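PDB 6KSU: Alpha/beta hydrolase from Streptomyces albidoflavus, which probably catalyses the macrolactamization that cyclises non-ribosomal peptides, coupling residues of opposite chirality, as a cyclase related to penicillin-binding proteins and beta-lactamases. Local coordinates for residues 30-34 / 365-369; 259-265 / 345-349; 300-304 / 462-466; 319-325 / 336-342. One frame throughout, in Å; residues are numbered along the deposited sequence.

Overall arrangement
SurE illustrates how one sheet can organise contacts of different chemistry. Contacts 2 and 4 are buried and share that sheet: contact 4 pairs strands 322-329 and 332-339 through backbone hydrogen bonds, whereas contact 2 lays helix 261-268 on the next strand, 344-350, through small apolar groups. The two meet where Leu346 O probably accepts a hydrogen bond from Arg337 N. Contact 1, partly buried and far from the chain's centre, joins helix 23-41 to the turn after helix 355-365 by methyl packing; Leu366 CD1 touches Leu346 CD2 of contact 2. Contact 3, also partly buried, lies about 25 Å from contact 2 between centres and joins the beta-lactamase-like part to the C-terminal barrel, chiefly through backbone.

Contact 1 (30-34 / 365-369); sequences AVGAL and RLPEA
Leu34 reaches from its helix into the bend formed by residues 365-369, and its two methyls meet different surroundings. CD1 lies over the centre of the Arg365 guanidinium, 3.4 Å from CZ, so that an apolar group covers one face of the cation. CD2 turns instead to the backbone and comes 3.6 Å from Leu366 N. CG of Leu34 stands anti to the backbone N, and this torsion (chi1 -171°) carries the fork toward residues 365-369.

Further methyl packing continues along the helix. Leu366 CD2 touches both Leu34 CD2, at 4.1 Å, and Val31 CG2, at 4.0 Å, while the same Val31 methyl touches Ala369 CB.

Charge is handled within residues 365-369 themselves. Arg365 NH2 forms a salt bridge with Glu368 OE2, 2.8 Å away and approached on its syn side, and adds a weak bond to OE1. This pairing steadies the guanidinium that Leu34 covers; the carboxylate lies alongside the same methyl.

Helix 23-41 is thus packed against the turn that leaves helix 355-365. The central sheet adjoins them: Leu366 touches Leu346 of strand 344-350, and Ala369 O accepts a hydrogen bond from Arg53 of strand 46-53.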
loop_
_atom_site.group_PDB
_atom_site.type_symbol
_atom_site.label_atom_id
_atom_site.label_comp_id
_atom_site.label_asym_id
_atom_site.label_seq_id
_atom_site.Cartn_x
_atom_site.Cartn_y
_atom_site.Cartn_z
ATOM N N ALA A 30 23.688 14.586 -7.998
ATOM C CA ALA A 30 22.781 15.410 -7.214
ATOM C C ALA A 30 21.790 14.565 -6.433
ATOM O O ALA A 30 21.416 14.928 -5.317
ATOM C CB ALA A 30 22.048 16.394 -8.119
ATOM N N VAL A 31 21.353 13.436 -6.984
ATOM C CA VAL A 31 20.372 12.632 -6.262
ATOM C C VAL A 31 21.017 12.005 -5.031
ATOM O O VAL A 31 20.523 12.152 -3.905
ATOM C CB VAL A 31 19.741 11.575 -7.189
ATOM C CG1 VAL A 31 19.081 10.462 -6.374
ATOM C CG2 VAL A 31 18.723 12.209 -8.095
ATOM N N GLY A 32 22.141 11.316 -5.226
ATOM C CA GLY A 32 22.872 10.785 -4.087
ATOM C C GLY A 32 23.200 11.843 -3.051
ATOM O O GLY A 32 23.041 11.621 -1.846
ATOM N N ALA A 33 23.660 13.010 -3.503
ATOM C CA ALA A 33 23.953 14.081 -2.559
ATOM C C ALA A 33 22.684 14.552 -1.867
ATOM O O ALA A 33 22.704 14.848 -0.667
ATOM C CB ALA A 33 24.641 15.244 -3.274
ATOM N N LEU A 34 21.565 14.583 -2.592
ATOM C CA LEU A 34 20.298 14.957 -1.981
ATOM C C LEU A 34 19.866 13.914 -0.959
ATOM O O LEU A 34 19.530 14.250 0.186
ATOM C CB LEU A 34 19.236 15.130 -3.059
ATOM C CG LEU A 34 17.939 15.731 -2.533
ATOM C CD1 LEU A 34 18.188 17.189 -2.155
ATOM C CD2 LEU A 34 16.825 15.598 -3.541
ATOM N N ARG A 365 12.081 17.728 -3.104
ATOM C CA ARG A 365 13.401 18.220 -3.495
ATOM C C ARG A 365 13.999 17.516 -4.710
ATOM O O ARG A 365 14.779 18.139 -5.442
ATOM C CB ARG A 365 14.355 18.125 -2.304
ATOM C CG ARG A 365 13.862 18.979 -1.147
ATOM C CD ARG A 365 14.970 19.669 -0.375
ATOM N NE ARG A 365 16.082 20.047 -1.230
ATOM C CZ ARG A 365 17.321 20.207 -0.789
ATOM N NH1 ARG A 365 17.587 20.043 0.503
ATOM N NH2 ARG A 365 18.287 20.534 -1.640
ATOM N N LEU A 366 13.625 16.252 -4.985
ATOM C CA LEU A 366 14.092 15.588 -6.204
ATOM C C LEU A 366 13.795 16.358 -7.493
ATOM O O LEU A 366 14.484 16.124 -8.498
ATOM C CB LEU A 366 13.502 14.176 -6.327
ATOM C CG LEU A 366 14.030 13.021 -5.451
ATOM C CD1 LEU A 366 13.000 11.882 -5.453
ATOM C CD2 LEU A 366 15.386 12.523 -5.927
ATOM N N PRO A 367 12.794 17.253 -7.555
ATOM C CA PRO A 367 12.667 18.068 -8.779
ATOM C C PRO A 367 13.933 18.824 -9.143
ATOM O O PRO A 367 14.166 19.064 -10.334
ATOM C CB PRO A 367 11.511 19.016 -8.449
ATOM C CG PRO A 367 10.623 18.182 -7.591
ATOM C CD PRO A 367 11.554 17.324 -6.752
ATOM N N GLU A 368 14.779 19.179 -8.176
ATOM C CA GLU A 368 16.027 19.849 -8.517
ATOM C C GLU A 368 17.056 18.909 -9.166
ATOM O O GLU A 368 18.211 19.304 -9.341
ATOM C CB GLU A 368 16.607 20.552 -7.284
ATOM C CG GLU A 368 17.457 19.723 -6.358
ATOM C CD GLU A 368 17.629 20.392 -4.999
ATOM O OE1 GLU A 368 16.727 21.174 -4.598
ATOM O OE2 GLU A 368 18.662 20.134 -4.337
ATOM N N ALA A 369 16.651 17.696 -9.568
ATOM C CA ALA A 369 17.429 16.885 -10.499
ATOM C C ALA A 369 16.568 16.326 -11.632
ATOM O O ALA A 369 16.948 15.325 -12.255
ATOM C CB ALA A 369 18.147 15.748 -9.767
#

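Contact 2 (259-265 / 345-349); sequences GSATDLV and ALALT
The methyl of Ala347 is the bump at the middle of this interface, and one turn of helix 261-268 supplies the hollow. Three helix residues border it: Ala261 O stands 3.3 Å from Ala347 CB, while Leu264 CB and Val265 CG2 each lie 3.8 Å from it. That carbonyl oxygen also receives the helical bond from Val265 N, so the hollow is built partly from backbone.

The fit continues along the strand. Val265 wedges between the methyls of the alternate residues Ala345 and Ala347, CG1 toward the first, 4.2 Å from Ala345 CB, and CG2 toward the second. At the other end Thr349 CG2 comes 3.9 Å from Ala261 N, filling the angle where the helix begins. Its hydroxyl, set between backbone N and carbonyl carbon (chi1 58°), is paired with Gln48, whose OE1 also accepts from Ala261 N.

Ser260 and Asp263 close that first turn with a capping box: Asp263 N donates to Ser260 OG at 2.8 Å, and Ser260 N returns a bond to Asp263 OD2.

With small residues between them, the axes of 261-265 and 345-349 approach to 7.1 Å and run roughly antiparallel. The helix also touches strand 46-53, whereas the alternate residues Leu346 and Leu348 face helix 355-365 across the sheet.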
loop_
_atom_site.group_PDB
_atom_site.type_symbol
_atom_site.label_atom_id
_atom_site.label_comp_id
_atom_site.label_asym_id
_atom_site.label_seq_id
_atom_site.Cartn_x
_atom_site.Cartn_y
_atom_site.Cartn_z
ATOM N N GLY A 259 12.722 -6.907 1.356
ATOM C CA GLY A 259 13.735 -6.828 0.325
ATOM C C GLY A 259 14.253 -5.422 0.167
ATOM O O GLY A 259 13.995 -4.547 0.999
ATOM N N SER A 260 14.941 -5.200 -0.945
ATOM C CA SER A 260 15.698 -3.977 -1.136
ATOM C C SER A 260 14.989 -2.995 -2.053
ATOM O O SER A 260 14.138 -3.356 -2.867
ATOM C CB SER A 260 17.073 -4.281 -1.727
ATOM O OG SER A 260 16.954 -4.299 -3.125
ATOM N N ALA A 261 15.418 -1.742 -1.957
ATOM C CA ALA A 261 15.020 -0.745 -2.945
ATOM C C ALA A 261 15.261 -1.256 -4.353
ATOM O O ALA A 261 14.430 -1.071 -5.242
ATOM C CB ALA A 261 15.801 0.559 -2.723
ATOM N N THR A 262 16.418 -1.884 -4.578
ATOM C CA THR A 262 16.792 -2.324 -5.917
ATOM C C THR A 262 15.901 -3.464 -6.396
ATOM O O THR A 262 15.569 -3.536 -7.585
ATOM C CB THR A 262 18.266 -2.735 -5.919
ATOM O OG1 THR A 262 19.063 -1.553 -5.860
ATOM C CG2 THR A 262 18.648 -3.528 -7.187
ATOM N N ASP A 263 15.521 -4.368 -5.486
ATOM C CA ASP A 263 14.544 -5.412 -5.812
ATOM C C ASP A 263 13.242 -4.808 -6.358
ATOM O O ASP A 263 12.708 -5.274 -7.372
ATOM C CB ASP A 263 14.256 -6.290 -4.570
ATOM C CG ASP A 263 15.477 -7.091 -4.098
ATOM O OD1 ASP A 263 16.433 -7.262 -4.899
ATOM O OD2 ASP A 263 15.495 -7.559 -2.931
ATOM N N LEU A 264 12.727 -3.752 -5.702
ATOM C CA LEU A 264 11.465 -3.154 -6.120
ATOM C C LEU A 264 11.587 -2.493 -7.480
ATOM O O LEU A 264 10.644 -2.535 -8.283
ATOM C CB LEU A 264 10.982 -2.122 -5.101
ATOM C CG LEU A 264 10.489 -2.576 -3.731
ATOM C CD1 LEU A 264 10.114 -1.340 -2.898
ATOM C CD2 LEU A 264 9.289 -3.509 -3.837
ATOM N N VAL A 265 12.717 -1.833 -7.736
ATOM C CA VAL A 265 12.947 -1.257 -9.063
ATOM C C VAL A 265 13.011 -2.369 -10.113
ATOM O O VAL A 265 12.466 -2.240 -11.215
ATOM C CB VAL A 265 14.222 -0.390 -9.050
ATOM C CG1 VAL A 265 14.625 0.032 -10.448
ATOM C CG2 VAL A 265 14.014 0.850 -8.164
ATOM N N ALA A 345 11.796 4.410 -12.730
ATOM C CA ALA A 345 11.335 3.785 -11.502
ATOM C C ALA A 345 12.304 4.127 -10.384
ATOM O O ALA A 345 13.522 4.163 -10.588
ATOM C CB ALA A 345 11.218 2.269 -11.644
ATOM N N LEU A 346 11.754 4.383 -9.205
ATOM C CA LEU A 346 12.565 4.679 -8.039
ATOM C C LEU A 346 11.869 4.113 -6.815
ATOM O O LEU A 346 10.638 4.111 -6.718
ATOM C CB LEU A 346 12.817 6.178 -7.871
ATOM C CG LEU A 346 11.731 7.216 -7.575
ATOM C CD1 LEU A 346 11.366 7.236 -6.150
ATOM C CD2 LEU A 346 12.310 8.566 -7.892
ATOM N N ALA A 347 12.662 3.609 -5.903
ATOM C CA ALA A 347 12.161 2.959 -4.711
ATOM C C ALA A 347 12.971 3.473 -3.549
ATOM O O ALA A 347 14.165 3.753 -3.694
ATOM C CB ALA A 347 12.268 1.442 -4.789
ATOM N N LEU A 348 12.312 3.624 -2.407
ATOM C CA LEU A 348 12.977 4.086 -1.201
ATOM C C LEU A 348 12.613 3.123 -0.091
ATOM O O LEU A 348 11.426 2.811 0.086
ATOM C CB LEU A 348 12.545 5.520 -0.855
ATOM C CG LEU A 348 13.059 6.112 0.445
ATOM C CD1 LEU A 348 14.525 6.368 0.336
ATOM C CD2 LEU A 348 12.291 7.370 0.828
ATOM N N THR A 349 13.624 2.607 0.620
ATOM C CA THR A 349 13.379 1.903 1.874
ATOM C C THR A 349 14.034 2.679 3.009
ATOM O O THR A 349 15.088 3.293 2.827
ATOM C CB THR A 349 13.858 0.443 1.854
ATOM O OG1 THR A 349 15.270 0.339 1.571
ATOM C CG2 THR A 349 13.059 -0.365 0.822
#

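Contact 3 (300-304 / 462-466); sequences EPFGL and QYGGR
A backbone-led contact between two domains joins Phe302, in the loop before strand 307-308 of the beta-lactamase-like part, to Gly465, at a hairpin turn of the C-terminal barrel. Its central bond is Gly465 N to Phe302 O, 2.8 Å long and somewhat bent, with an N-H...O angle of 140°; the donor is tilted from the carbonyl plane. The lack of a side chain on Gly303, where one would point at Gly464 N, lets the backbones approach, with CA of Gly303 and CA of Gly464 4.4 Å apart.

The donor side is a type I' turn from Tyr463 to Arg466, a tight two-residue connection between strands 458-463 and 466-470 of the eight-stranded antiparallel barrel. Gly464 and Gly465 occupy its two central positions, where positive phi favours glycine, and Tyr463 and Arg466 exchange backbone hydrogen bonds across its base. The opposing loop is also sharply folded: Pro301 centres an inverse gamma turn.

Side chains flank the glycines. Leu304 rests CG on Gly464 O at 3.5 Å and extends CD1 over Gly465 CA, a place that a side chain on Gly465 would contest. On the other flank, the Gln462 amide lies beside Phe302, with OE1 3.5 Å from CB; Arg448 NE hydrogen-bonds to that oxygen. The Phe302 ring turns an edge toward Gln462 O.

Arg466 NH1 makes a weak bond to Gly464 O, while its NE is held in a salt bridge with Asp140. The arginine also touches Tyr174, which with Ser83 and Lys86 may belong to an SxxK-type active site, as in serine beta-lactamases and penicillin-binding proteins.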
loop_
_atom_site.group_PDB
_atom_site.type_symbol
_atom_site.label_atom_id
_atom_site.label_comp_id
_atom_site.label_asym_id
_atom_site.label_seq_id
_atom_site.Cartn_x
_atom_site.Cartn_y
_atom_site.Cartn_z
ATOM N N GLU A 300 -13.071 6.182 -7.072
ATOM C CA GLU A 300 -11.875 6.907 -6.642
ATOM C C GLU A 300 -11.399 6.432 -5.264
ATOM O O GLU A 300 -12.211 6.310 -4.339
ATOM C CB GLU A 300 -12.146 8.415 -6.622
ATOM C CG GLU A 300 -10.880 9.275 -6.780
ATOM C CD GLU A 300 -10.883 10.564 -5.933
ATOM O OE1 GLU A 300 -11.885 11.313 -5.984
ATOM O OE2 GLU A 300 -9.871 10.829 -5.229
ATOM N N PRO A 301 -10.078 6.150 -5.084
ATOM C CA PRO A 301 -9.520 5.831 -3.741
ATOM C C PRO A 301 -9.377 7.082 -2.886
ATOM O O PRO A 301 -8.281 7.610 -2.656
ATOM C CB PRO A 301 -8.165 5.187 -4.084
ATOM C CG PRO A 301 -7.785 5.754 -5.399
ATOM C CD PRO A 301 -9.047 6.159 -6.136
ATOM N N PHE A 302 -10.519 7.565 -2.390
ATOM C CA PHE A 302 -10.596 8.900 -1.807
ATOM C C PHE A 302 -9.724 9.023 -0.561
ATOM O O PHE A 302 -9.911 8.295 0.417
ATOM C CB PHE A 302 -12.055 9.236 -1.479
ATOM C CG PHE A 302 -12.279 10.676 -1.214
ATOM C CD1 PHE A 302 -12.260 11.587 -2.259
ATOM C CD2 PHE A 302 -12.483 11.128 0.072
ATOM C CE1 PHE A 302 -12.445 12.922 -2.029
ATOM C CE2 PHE A 302 -12.670 12.467 0.315
ATOM C CZ PHE A 302 -12.647 13.367 -0.741
ATOM N N GLY A 303 -8.788 9.962 -0.588
ATOM C CA GLY A 303 -7.884 10.166 0.526
ATOM C C GLY A 303 -6.584 9.381 0.483
ATOM O O GLY A 303 -5.826 9.429 1.458
ATOM N N LEU A 304 -6.306 8.648 -0.613
ATOM C CA LEU A 304 -5.077 7.863 -0.797
ATOM C C LEU A 304 -4.407 8.103 -2.143
ATOM O O LEU A 304 -3.200 8.327 -2.180
ATOM C CB LEU A 304 -5.363 6.362 -0.633
ATOM C CG LEU A 304 -5.100 5.675 0.709
ATOM C CD1 LEU A 304 -5.105 4.148 0.530
ATOM C CD2 LEU A 304 -3.788 6.162 1.360
ATOM N N GLN A 462 -16.146 7.533 3.443
ATOM C CA GLN A 462 -14.785 7.105 3.167
ATOM C C GLN A 462 -13.783 8.233 3.398
ATOM O O GLN A 462 -14.069 9.411 3.160
ATOM C CB GLN A 462 -14.643 6.480 1.748
ATOM C CG GLN A 462 -14.892 7.366 0.575
ATOM C CD GLN A 462 -14.843 6.608 -0.747
ATOM O OE1 GLN A 462 -14.919 7.218 -1.804
ATOM N NE2 GLN A 462 -14.716 5.277 -0.690
ATOM N N TYR A 463 -12.606 7.834 3.894
ATOM C CA TYR A 463 -11.444 8.675 4.183
ATOM C C TYR A 463 -10.226 7.773 4.310
ATOM O O TYR A 463 -10.346 6.615 4.717
ATOM C CB TYR A 463 -11.608 9.482 5.485
ATOM C CG TYR A 463 -11.424 8.681 6.773
ATOM C CD1 TYR A 463 -10.219 8.730 7.482
ATOM C CD2 TYR A 463 -12.455 7.893 7.293
ATOM C CE1 TYR A 463 -10.045 8.023 8.672
ATOM C CE2 TYR A 463 -12.289 7.164 8.481
ATOM C CZ TYR A 463 -11.072 7.243 9.167
ATOM O OH TYR A 463 -10.868 6.544 10.342
ATOM N N GLY A 464 -9.050 8.327 4.012
ATOM C CA GLY A 464 -7.832 7.516 3.985
ATOM C C GLY A 464 -7.958 6.277 3.105
ATOM O O GLY A 464 -7.341 5.247 3.377
ATOM N N GLY A 465 -8.787 6.352 2.063
ATOM C CA GLY A 465 -9.030 5.236 1.167
ATOM C C GLY A 465 -9.786 4.063 1.754
ATOM O O GLY A 465 -9.946 3.056 1.065
ATOM N N ARG A 466 -10.261 4.138 2.998
ATOM C CA ARG A 466 -11.144 3.104 3.521
ATOM C C ARG A 466 -12.594 3.574 3.460
ATOM O O ARG A 466 -12.871 4.768 3.561
ATOM C CB ARG A 466 -10.793 2.743 4.969
ATOM C CG ARG A 466 -9.763 1.622 5.078
ATOM C CD ARG A 466 -8.348 2.173 4.906
ATOM N NE ARG A 466 -7.323 1.252 5.388
ATOM C CZ ARG A 466 -6.020 1.421 5.177
ATOM N NH1 ARG A 466 -5.613 2.491 4.496
ATOM N NH2 ARG A 466 -5.131 0.525 5.632
#

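Contact 4 (319-325 / 336-342); sequences DGAWYGH and LRIHPDR
Tyr323 and Ile338 form a hydrogen-bonded antiparallel pair in the hairpin of strands 322-329 and 332-339, within the main sheet of the beta-lactamase-like fold. Tyr323 N reaches Ile338 O at 2.9 Å, and Ile338 N returns to Tyr323 O at 2.6 Å. His325 and Leu336 make the next such pair, with His325 O taking Leu336 N at 3.1 Å. Between them Gly324 faces Arg337 in a non-hydrogen-bonded pair.

Arg337 bends back at chi2, placing NH1 2.8 Å from Leu336 O. That oxygen is also reached by His325 N, from the opposite face of its carbonyl plane; NH1 itself has a salt bridge to Asp326.

Where the strands end, aromatic side chains take over. A chi1 of -168° swings the imidazole of His339 away from its own backbone N, and CB makes a CH-pi contact over the six-membered ring of Trp322, 3.7 Å from its centroid. The rings themselves form an edge-to-face pair, the His339 edge on the face of the Trp322 five-membered ring, planes at 64°. Both imidazole nitrogens are used: NE2 donates almost straight (177°) to Asp319 O at 2.8 Å, and ND1 accepts from Arg342 N at 3.0 Å. This is consistent with a neutral ring, its rotation fixed from both ends. On the Tyr323 side, Pro340 CD packs on Tyr323 CD2.

The hairpin lies between strands 313-315 and 344-350. Helix 85-98 covers Leu336 and Ile338 through Phe87, and His325 touches Ser83 and Lys86 of the probable SxxK motif, the lysine lying on that helix.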
loop_
_atom_site.group_PDB
_atom_site.type_symbol
_atom_site.label_atom_id
_atom_site.label_comp_id
_atom_site.label_asym_id
_atom_site.label_seq_id
_atom_site.Cartn_x
_atom_site.Cartn_y
_atom_site.Cartn_z
ATOM N N ASP A 319 0.443 13.016 -18.651
ATOM C CA ASP A 319 1.883 12.875 -18.702
ATOM C C ASP A 319 2.485 12.950 -17.314
ATOM O O ASP A 319 3.574 12.411 -17.091
ATOM C CB ASP A 319 2.470 13.945 -19.619
ATOM C CG ASP A 319 2.320 13.584 -21.086
ATOM O OD1 ASP A 319 1.352 12.854 -21.432
ATOM O OD2 ASP A 319 3.182 14.014 -21.882
ATOM N N GLY A 320 1.792 13.576 -16.374
ATOM C CA GLY A 320 2.272 13.703 -15.017
ATOM C C GLY A 320 1.795 12.614 -14.087
ATOM O O GLY A 320 1.927 12.742 -12.869
ATOM N N ALA A 321 1.241 11.540 -14.627
ATOM C CA ALA A 321 0.706 10.459 -13.814
ATOM C C ALA A 321 1.822 9.504 -13.406
ATOM O O ALA A 321 2.551 8.984 -14.260
ATOM C CB ALA A 321 -0.370 9.703 -14.594
ATOM N N TRP A 322 1.949 9.259 -12.106
ATOM C CA TRP A 322 2.898 8.278 -11.605
ATOM C C TRP A 322 2.152 7.154 -10.916
ATOM O O TRP A 322 1.077 7.361 -10.342
ATOM C CB TRP A 322 3.888 8.877 -10.608
ATOM C CG TRP A 322 4.909 9.763 -11.221
ATOM C CD1 TRP A 322 4.699 11.007 -11.741
ATOM C CD2 TRP A 322 6.313 9.490 -11.371
ATOM N NE1 TRP A 322 5.891 11.531 -12.206
ATOM C CE2 TRP A 322 6.891 10.617 -11.998
ATOM C CE3 TRP A 322 7.133 8.410 -11.039
ATOM C CZ2 TRP A 322 8.253 10.694 -12.293
ATOM C CZ3 TRP A 322 8.489 8.488 -11.335
ATOM C CH2 TRP A 322 9.029 9.623 -11.955
ATOM N N TYR A 323 2.747 5.964 -10.956
ATOM C CA TYR A 323 2.151 4.795 -10.345
ATOM C C TYR A 323 3.087 4.248 -9.283
ATOM O O TYR A 323 4.308 4.388 -9.385
ATOM C CB TYR A 323 1.827 3.718 -11.398
ATOM C CG TYR A 323 0.969 4.267 -12.521
ATOM C CD1 TYR A 323 -0.408 4.182 -12.455
ATOM C CD2 TYR A 323 1.543 4.917 -13.617
ATOM C CE1 TYR A 323 -1.208 4.708 -13.463
ATOM C CE2 TYR A 323 0.763 5.439 -14.629
ATOM C CZ TYR A 323 -0.618 5.330 -14.553
ATOM O OH TYR A 323 -1.409 5.857 -15.552
ATOM N N GLY A 324 2.502 3.613 -8.270
ATOM C CA GLY A 324 3.304 2.914 -7.295
ATOM C C GLY A 324 2.511 2.350 -6.140
ATOM O O GLY A 324 1.374 1.900 -6.311
ATOM N N HIS A 325 3.113 2.369 -4.958
ATOM C CA HIS A 325 2.521 1.799 -3.758
ATOM C C HIS A 325 3.346 2.286 -2.583
ATOM O O HIS A 325 4.526 2.611 -2.732
ATOM C CB HIS A 325 2.510 0.266 -3.804
ATOM C CG HIS A 325 1.309 -0.345 -3.162
ATOM N ND1 HIS A 325 1.112 -0.336 -1.797
ATOM C CD2 HIS A 325 0.243 -0.999 -3.695
ATOM C CE1 HIS A 325 -0.021 -0.958 -1.515
ATOM N NE2 HIS A 325 -0.570 -1.367 -2.649
ATOM N N LEU A 336 7.456 3.009 -3.647
ATOM C CA LEU A 336 7.784 2.661 -5.020
ATOM C C LEU A 336 7.038 3.591 -5.965
ATOM O O LEU A 336 5.862 3.908 -5.740
ATOM C CB LEU A 336 7.416 1.198 -5.334
ATOM C CG LEU A 336 7.426 0.810 -6.816
ATOM C CD1 LEU A 336 8.831 0.922 -7.401
ATOM C CD2 LEU A 336 6.912 -0.591 -6.971
ATOM N N ARG A 337 7.714 4.015 -7.035
ATOM C CA ARG A 337 7.107 4.933 -7.995
ATOM C C ARG A 337 7.613 4.617 -9.387
ATOM O O ARG A 337 8.825 4.474 -9.589
ATOM C CB ARG A 337 7.412 6.399 -7.659
ATOM C CG ARG A 337 6.783 6.883 -6.380
ATOM C CD ARG A 337 5.247 6.983 -6.485
ATOM N NE ARG A 337 4.667 7.636 -5.315
ATOM C CZ ARG A 337 4.426 7.026 -4.154
ATOM N NH1 ARG A 337 4.688 5.730 -4.014
ATOM N NH2 ARG A 337 3.889 7.697 -3.137
ATOM N N ILE A 338 6.686 4.549 -10.346
ATOM C CA ILE A 338 6.974 4.130 -11.717
ATOM C C ILE A 338 6.363 5.141 -12.675
ATOM O O ILE A 338 5.190 5.501 -12.535
ATOM C CB ILE A 338 6.387 2.742 -12.011
ATOM C CG1 ILE A 338 6.880 1.697 -11.010
ATOM C CG2 ILE A 338 6.649 2.354 -13.429
ATOM C CD1 ILE A 338 6.078 0.437 -11.033
ATOM N N HIS A 339 7.132 5.578 -13.661
ATOM C CA HIS A 339 6.586 6.383 -14.752
ATOM C C HIS A 339 6.837 5.618 -16.035
ATOM O O HIS A 339 7.920 5.748 -16.628
ATOM C CB HIS A 339 7.211 7.770 -14.833
ATOM C CG HIS A 339 6.480 8.698 -15.757
ATOM N ND1 HIS A 339 6.605 8.636 -17.130
ATOM C CD2 HIS A 339 5.611 9.703 -15.506
ATOM C CE1 HIS A 339 5.862 9.577 -17.683
ATOM N NE2 HIS A 339 5.246 10.237 -16.718
ATOM N N PRO A 340 5.872 4.828 -16.510
ATOM C CA PRO A 340 6.157 3.947 -17.652
ATOM C C PRO A 340 6.663 4.689 -18.875
ATOM O O PRO A 340 7.609 4.218 -19.534
ATOM C CB PRO A 340 4.813 3.263 -17.913
ATOM C CG PRO A 340 4.083 3.397 -16.620
ATOM C CD PRO A 340 4.491 4.686 -16.027
ATOM N N ASP A 341 6.101 5.860 -19.176
ATOM C CA ASP A 341 6.407 6.436 -20.481
ATOM C C ASP A 341 7.822 6.992 -20.523
ATOM O O ASP A 341 8.495 6.892 -21.557
ATOM C CB ASP A 341 5.364 7.486 -20.867
ATOM C CG ASP A 341 4.057 6.848 -21.322
ATOM O OD1 ASP A 341 3.962 5.601 -21.300
ATOM O OD2 ASP A 341 3.130 7.584 -21.714
ATOM N N ARG A 342 8.302 7.526 -19.408
ATOM C CA ARG A 342 9.682 7.966 -19.302
ATOM C C ARG A 342 10.638 6.850 -18.877
ATOM O O ARG A 342 11.829 7.119 -18.693
ATOM C CB ARG A 342 9.769 9.146 -18.327
ATOM C CG ARG A 342 8.996 10.367 -18.790
ATOM C CD ARG A 342 8.863 11.431 -17.697
ATOM N NE ARG A 342 10.179 11.876 -17.255
ATOM C CZ ARG A 342 10.399 12.682 -16.225
ATOM N NH1 ARG A 342 9.381 13.156 -15.517
ATOM N NH2 ARG A 342 11.646 13.020 -15.907
#